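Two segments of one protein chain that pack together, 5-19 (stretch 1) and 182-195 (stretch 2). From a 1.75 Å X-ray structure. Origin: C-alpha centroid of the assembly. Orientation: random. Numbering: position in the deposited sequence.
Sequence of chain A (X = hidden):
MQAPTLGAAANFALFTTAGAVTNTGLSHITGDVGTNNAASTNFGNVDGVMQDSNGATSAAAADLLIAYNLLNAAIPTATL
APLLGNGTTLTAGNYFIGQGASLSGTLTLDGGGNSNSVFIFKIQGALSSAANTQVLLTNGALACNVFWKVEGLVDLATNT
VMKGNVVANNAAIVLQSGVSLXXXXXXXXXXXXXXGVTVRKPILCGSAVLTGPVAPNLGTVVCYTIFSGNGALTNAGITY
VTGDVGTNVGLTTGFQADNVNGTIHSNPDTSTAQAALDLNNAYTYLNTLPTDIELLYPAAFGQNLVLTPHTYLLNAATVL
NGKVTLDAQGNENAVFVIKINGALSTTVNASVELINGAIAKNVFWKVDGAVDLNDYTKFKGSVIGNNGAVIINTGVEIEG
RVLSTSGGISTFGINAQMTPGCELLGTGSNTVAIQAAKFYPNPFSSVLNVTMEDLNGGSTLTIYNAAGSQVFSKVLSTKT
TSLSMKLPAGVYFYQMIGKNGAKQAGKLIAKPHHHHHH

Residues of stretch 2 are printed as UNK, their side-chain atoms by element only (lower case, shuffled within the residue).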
# COMPACT_ATOMS: atom_id res chain seq x y z
N THR A 5 15.13 0.52 -20.10
CA THR A 5 13.78 0.86 -19.70
C THR A 5 12.86 -0.36 -19.76
O THR A 5 12.96 -1.20 -20.66
CB THR A 5 13.20 2.06 -20.48
OG1 THR A 5 11.90 2.36 -19.96
CG2 THR A 5 13.12 1.79 -21.99
N LEU A 6 11.98 -0.46 -18.76
CA LEU A 6 10.91 -1.46 -18.75
C LEU A 6 9.60 -0.96 -19.37
O LEU A 6 8.65 -1.75 -19.54
CB LEU A 6 10.64 -1.92 -17.31
CG LEU A 6 11.65 -2.83 -16.62
CD1 LEU A 6 11.16 -3.08 -15.20
CD2 LEU A 6 11.86 -4.14 -17.38
N GLY A 7 9.53 0.34 -19.66
CA GLY A 7 8.30 0.97 -20.13
C GLY A 7 7.10 0.61 -19.28
O GLY A 7 7.11 0.84 -18.06
N ALA A 8 6.08 0.02 -19.90
CA ALA A 8 4.81 -0.29 -19.21
C ALA A 8 4.93 -1.48 -18.25
O ALA A 8 4.16 -1.60 -17.30
CB ALA A 8 3.71 -0.53 -20.23
N ALA A 9 5.88 -2.38 -18.52
CA ALA A 9 6.14 -3.46 -17.59
C ALA A 9 6.50 -2.95 -16.19
O ALA A 9 6.27 -3.65 -15.19
CB ALA A 9 7.25 -4.36 -18.12
N ALA A 10 7.07 -1.73 -16.12
CA ALA A 10 7.39 -1.11 -14.80
C ALA A 10 6.20 -1.02 -13.84
O ALA A 10 6.40 -0.97 -12.61
CB ALA A 10 8.00 0.28 -15.00
N ASN A 11 4.97 -0.97 -14.37
CA ASN A 11 3.75 -0.86 -13.53
C ASN A 11 3.51 -2.08 -12.67
O ASN A 11 2.76 -2.03 -11.70
CB ASN A 11 2.52 -0.60 -14.42
CG ASN A 11 2.58 0.73 -15.13
OD1 ASN A 11 2.88 1.76 -14.54
ND2 ASN A 11 2.31 0.71 -16.41
N PHE A 12 4.16 -3.19 -13.02
CA PHE A 12 3.85 -4.49 -12.45
C PHE A 12 4.82 -4.93 -11.38
O PHE A 12 6.02 -4.66 -11.47
CB PHE A 12 3.82 -5.55 -13.58
CG PHE A 12 2.62 -5.44 -14.45
CD1 PHE A 12 1.51 -6.26 -14.23
CD2 PHE A 12 2.59 -4.51 -15.49
CE1 PHE A 12 0.38 -6.16 -15.03
CE2 PHE A 12 1.46 -4.40 -16.30
CZ PHE A 12 0.35 -5.23 -16.07
N ALA A 13 4.29 -5.64 -10.39
CA ALA A 13 5.07 -6.47 -9.48
C ALA A 13 5.26 -7.87 -10.05
O ALA A 13 6.36 -8.44 -9.94
CB ALA A 13 4.36 -6.58 -8.13
N LEU A 14 4.18 -8.44 -10.61
CA LEU A 14 4.20 -9.80 -11.18
C LEU A 14 3.54 -9.72 -12.55
O LEU A 14 2.41 -9.24 -12.67
CB LEU A 14 3.38 -10.77 -10.31
CG LEU A 14 3.77 -10.88 -8.83
CD1 LEU A 14 2.75 -11.73 -8.05
CD2 LEU A 14 5.17 -11.49 -8.72
N PHE A 15 4.24 -10.19 -13.58
CA PHE A 15 3.66 -10.15 -14.91
C PHE A 15 4.21 -11.25 -15.81
O PHE A 15 5.43 -11.48 -15.85
CB PHE A 15 3.90 -8.79 -15.59
CG PHE A 15 3.44 -8.77 -17.03
CD1 PHE A 15 2.10 -8.62 -17.34
CD2 PHE A 15 4.34 -8.96 -18.07
CE1 PHE A 15 1.66 -8.64 -18.65
CE2 PHE A 15 3.92 -8.99 -19.40
CZ PHE A 15 2.57 -8.82 -19.69
N THR A 16 3.31 -11.90 -16.54
CA THR A 16 3.73 -12.78 -17.63
C THR A 16 3.01 -12.43 -18.93
O THR A 16 1.82 -12.09 -18.94
CB THR A 16 3.58 -14.30 -17.31
OG1 THR A 16 4.07 -15.04 -18.43
CG2 THR A 16 2.13 -14.72 -17.04
N THR A 17 3.76 -12.49 -20.02
CA THR A 17 3.21 -12.29 -21.35
C THR A 17 2.25 -13.44 -21.71
O THR A 17 1.28 -13.24 -22.45
CB THR A 17 4.38 -12.14 -22.34
OG1 THR A 17 5.00 -10.87 -22.07
CG2 THR A 17 3.93 -12.23 -23.82
N ALA A 18 2.49 -14.62 -21.16
CA ALA A 18 1.63 -15.77 -21.45
C ALA A 18 1.74 -16.82 -20.36
O ALA A 18 2.82 -17.38 -20.13
CB ALA A 18 1.96 -16.36 -22.81
N GLY A 19 0.63 -17.09 -19.69
CA GLY A 19 0.58 -18.16 -18.70
C GLY A 19 -0.25 -17.79 -17.49
O GLY A 19 -0.70 -16.66 -17.36
N UNK A 182 12.18 -7.12 -3.45
CA UNK A 182 12.10 -5.69 -3.79
C UNK A 182 12.54 -5.70 -5.25
O UNK A 182 13.73 -5.81 -5.54
o UNK A 182 15.03 -3.13 -1.85
c UNK A 182 14.17 -2.57 -2.57
c UNK A 182 13.02 -3.37 -3.22
o UNK A 182 14.23 -1.36 -2.80
c UNK A 182 13.07 -4.87 -2.93
N UNK A 183 11.58 -5.61 -6.17
CA UNK A 183 11.86 -5.93 -7.56
C UNK A 183 10.58 -6.39 -8.24
O UNK A 183 9.47 -6.08 -7.81
N UNK A 184 10.75 -7.15 -9.31
CA UNK A 184 9.63 -7.61 -10.12
C UNK A 184 9.90 -9.03 -10.58
O UNK A 184 11.08 -9.40 -10.78
c UNK A 184 9.46 -6.70 -11.36
c UNK A 184 9.05 -5.26 -11.05
n UNK A 184 9.11 -0.78 -11.52
n UNK A 184 10.86 -2.24 -11.78
c UNK A 184 9.09 -4.40 -12.31
n UNK A 184 8.70 -3.01 -12.03
c UNK A 184 9.56 -2.01 -11.78
N UNK A 185 8.84 -9.83 -10.73
CA UNK A 185 8.94 -11.11 -11.42
C UNK A 185 8.21 -10.97 -12.74
O UNK A 185 6.99 -10.78 -12.77
c UNK A 185 8.37 -12.26 -10.57
N UNK A 186 8.98 -11.02 -13.83
CA UNK A 186 8.49 -10.79 -15.18
C UNK A 186 8.90 -11.96 -16.07
O UNK A 186 10.09 -12.29 -16.13
c UNK A 186 9.03 -8.22 -14.90
c UNK A 186 9.92 -7.15 -15.53
c UNK A 186 7.59 -7.74 -14.80
c UNK A 186 9.12 -9.51 -15.75
N UNK A 187 7.93 -12.56 -16.76
CA UNK A 187 8.22 -13.63 -17.75
C UNK A 187 7.77 -13.24 -19.16
O UNK A 187 6.66 -12.74 -19.35
c UNK A 187 7.56 -14.95 -17.35
o UNK A 187 7.71 -15.94 -18.40
N UNK A 188 8.62 -13.53 -20.16
CA UNK A 188 8.29 -13.29 -21.57
C UNK A 188 7.34 -14.35 -22.15
O UNK A 188 6.83 -14.17 -23.24
o UNK A 188 10.24 -14.49 -22.32
c UNK A 188 10.46 -12.11 -22.06
c UNK A 188 9.54 -13.25 -22.46
N UNK A 189 7.19 -15.46 -21.43
CA UNK A 189 6.04 -16.40 -21.47
C UNK A 189 6.42 -17.54 -20.52
O UNK A 189 7.58 -18.01 -20.53
c UNK A 189 6.01 -16.20 -24.09
c UNK A 189 5.51 -16.94 -22.88
o UNK A 189 5.70 -18.35 -23.02
N UNK A 190 5.46 -17.95 -19.71
CA UNK A 190 5.63 -18.93 -18.64
C UNK A 190 4.78 -18.57 -17.44
O UNK A 190 4.50 -17.39 -17.20
N UNK A 191 4.38 -19.58 -16.65
CA UNK A 191 3.54 -19.34 -15.46
C UNK A 191 4.29 -18.61 -14.33
O UNK A 191 5.52 -18.66 -14.27
c UNK A 191 2.96 -20.65 -14.95
N UNK A 192 3.55 -17.92 -13.47
CA UNK A 192 4.13 -17.36 -12.25
C UNK A 192 3.37 -17.96 -11.06
O UNK A 192 2.15 -17.84 -11.00
c UNK A 192 4.07 -15.81 -12.22
c UNK A 192 4.53 -15.27 -10.86
c UNK A 192 4.74 -13.75 -13.64
c UNK A 192 4.90 -15.25 -13.38
N UNK A 193 4.08 -18.57 -10.13
CA UNK A 193 3.45 -19.21 -8.98
C UNK A 193 4.09 -18.63 -7.73
O UNK A 193 5.32 -18.72 -7.55
o UNK A 193 3.23 -21.26 -10.25
c UNK A 193 3.00 -21.46 -7.85
c UNK A 193 3.71 -20.74 -9.02
N UNK A 194 3.28 -18.00 -6.87
CA UNK A 194 3.82 -17.44 -5.63
C UNK A 194 3.05 -18.00 -4.43
O UNK A 194 1.87 -18.27 -4.52
c UNK A 194 2.38 -15.31 -5.61
c UNK A 194 3.81 -15.89 -5.64
c UNK A 194 4.59 -15.36 -6.84
N UNK A 195 3.73 -18.18 -3.31
CA UNK A 195 3.06 -18.72 -2.12
C UNK A 195 3.56 -17.94 -0.90
O UNK A 195 4.73 -18.05 -0.53
o UNK A 195 4.66 -20.54 -1.88
c UNK A 195 3.27 -20.27 -1.99
c UNK A 195 2.78 -21.00 -3.22

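Position 182 carries three side-chain carbons in a row, the third holding two oxygens: a carboxylate on a two-methylene stem, extended (chi1 and chi2 both t) and out of reach of stretch 1. It is Glu182. Position 183 has no side-chain atoms, and its phi/psi of 154/-157° would jam a CB against the preceding carbonyl; it is Gly183.

Position 184 shows three carbons, a nitrogen, then a carbon bearing two more nitrogens. That guanidinium identifies Arg184. Its NH2 and NE both donate to Ala10 O, at 2.9 and 3.1 Å, while Ala10 CA lies over one face of the group and Phe12 O sits at its edge.

Position 185 has one carbon, 3.8 Å from Leu14 CD2 to its CB: Ala185. Position 186 has four carbons forked at the second, hence Leu186; its CD1 lies 4.0 Å from Leu6 CD2 and its CD2 3.9 Å from Phe15 CB. Position 187, one carbon then one oxygen, is Ser187, whose CB approaches Thr16 OG1 at 3.7 Å.

Positions 188 and 189 each show a first carbon carrying one oxygen and one carbon. The first, pointing away from stretch 1, is Thr188; the second, with its CB 3.6 Å from Ala18 CB, is Thr189. Position 190 lacks a side chain, and at phi/psi 144/153° a CB would again meet the preceding carbonyl and be crowded by Ser187 OG; it is Gly190. The single carbon at 191 points away: Ala191.

Position 192 has four carbons, forked at the first with one arm two carbons long: Ile192. Its CD1 comes within 3.2 Å of Phe15 O. Position 193, a carbon bearing one oxygen and one carbon, is Thr193, out of reach. Position 194 has a carbon bearing two carbons, Val194, with CG1 4.2 Å from Leu14 CD1. Position 195 repeats the pattern of 193, also out of reach: Thr195.

The contact is built on parallel pairing. Ala185 N donates to Ala13 O (3.0 Å), Phe15 N to Ala185 O (2.9 Å), Ser187 N to Phe15 O (2.9 Å) and Thr17 N to Ser187 O (3.0 Å), with N-H...O angles of 160-166°. Side chains alternate: Leu14 and Ala185 share a face with Thr16 and Ser187, whereas Phe15 and Leu186 take the other. Beyond the ladder, Thr16 OG1 donates to Gly190 O (2.7 Å) and Gly190 N to Ala18 O (2.7 Å), tying the two turns together. At the other end Arg184 anchors the 3-10 segment through Ala10 O. Together the stretches bury 824 Å².

Stretch 2 (182-195) EGRALSTTGAITVT
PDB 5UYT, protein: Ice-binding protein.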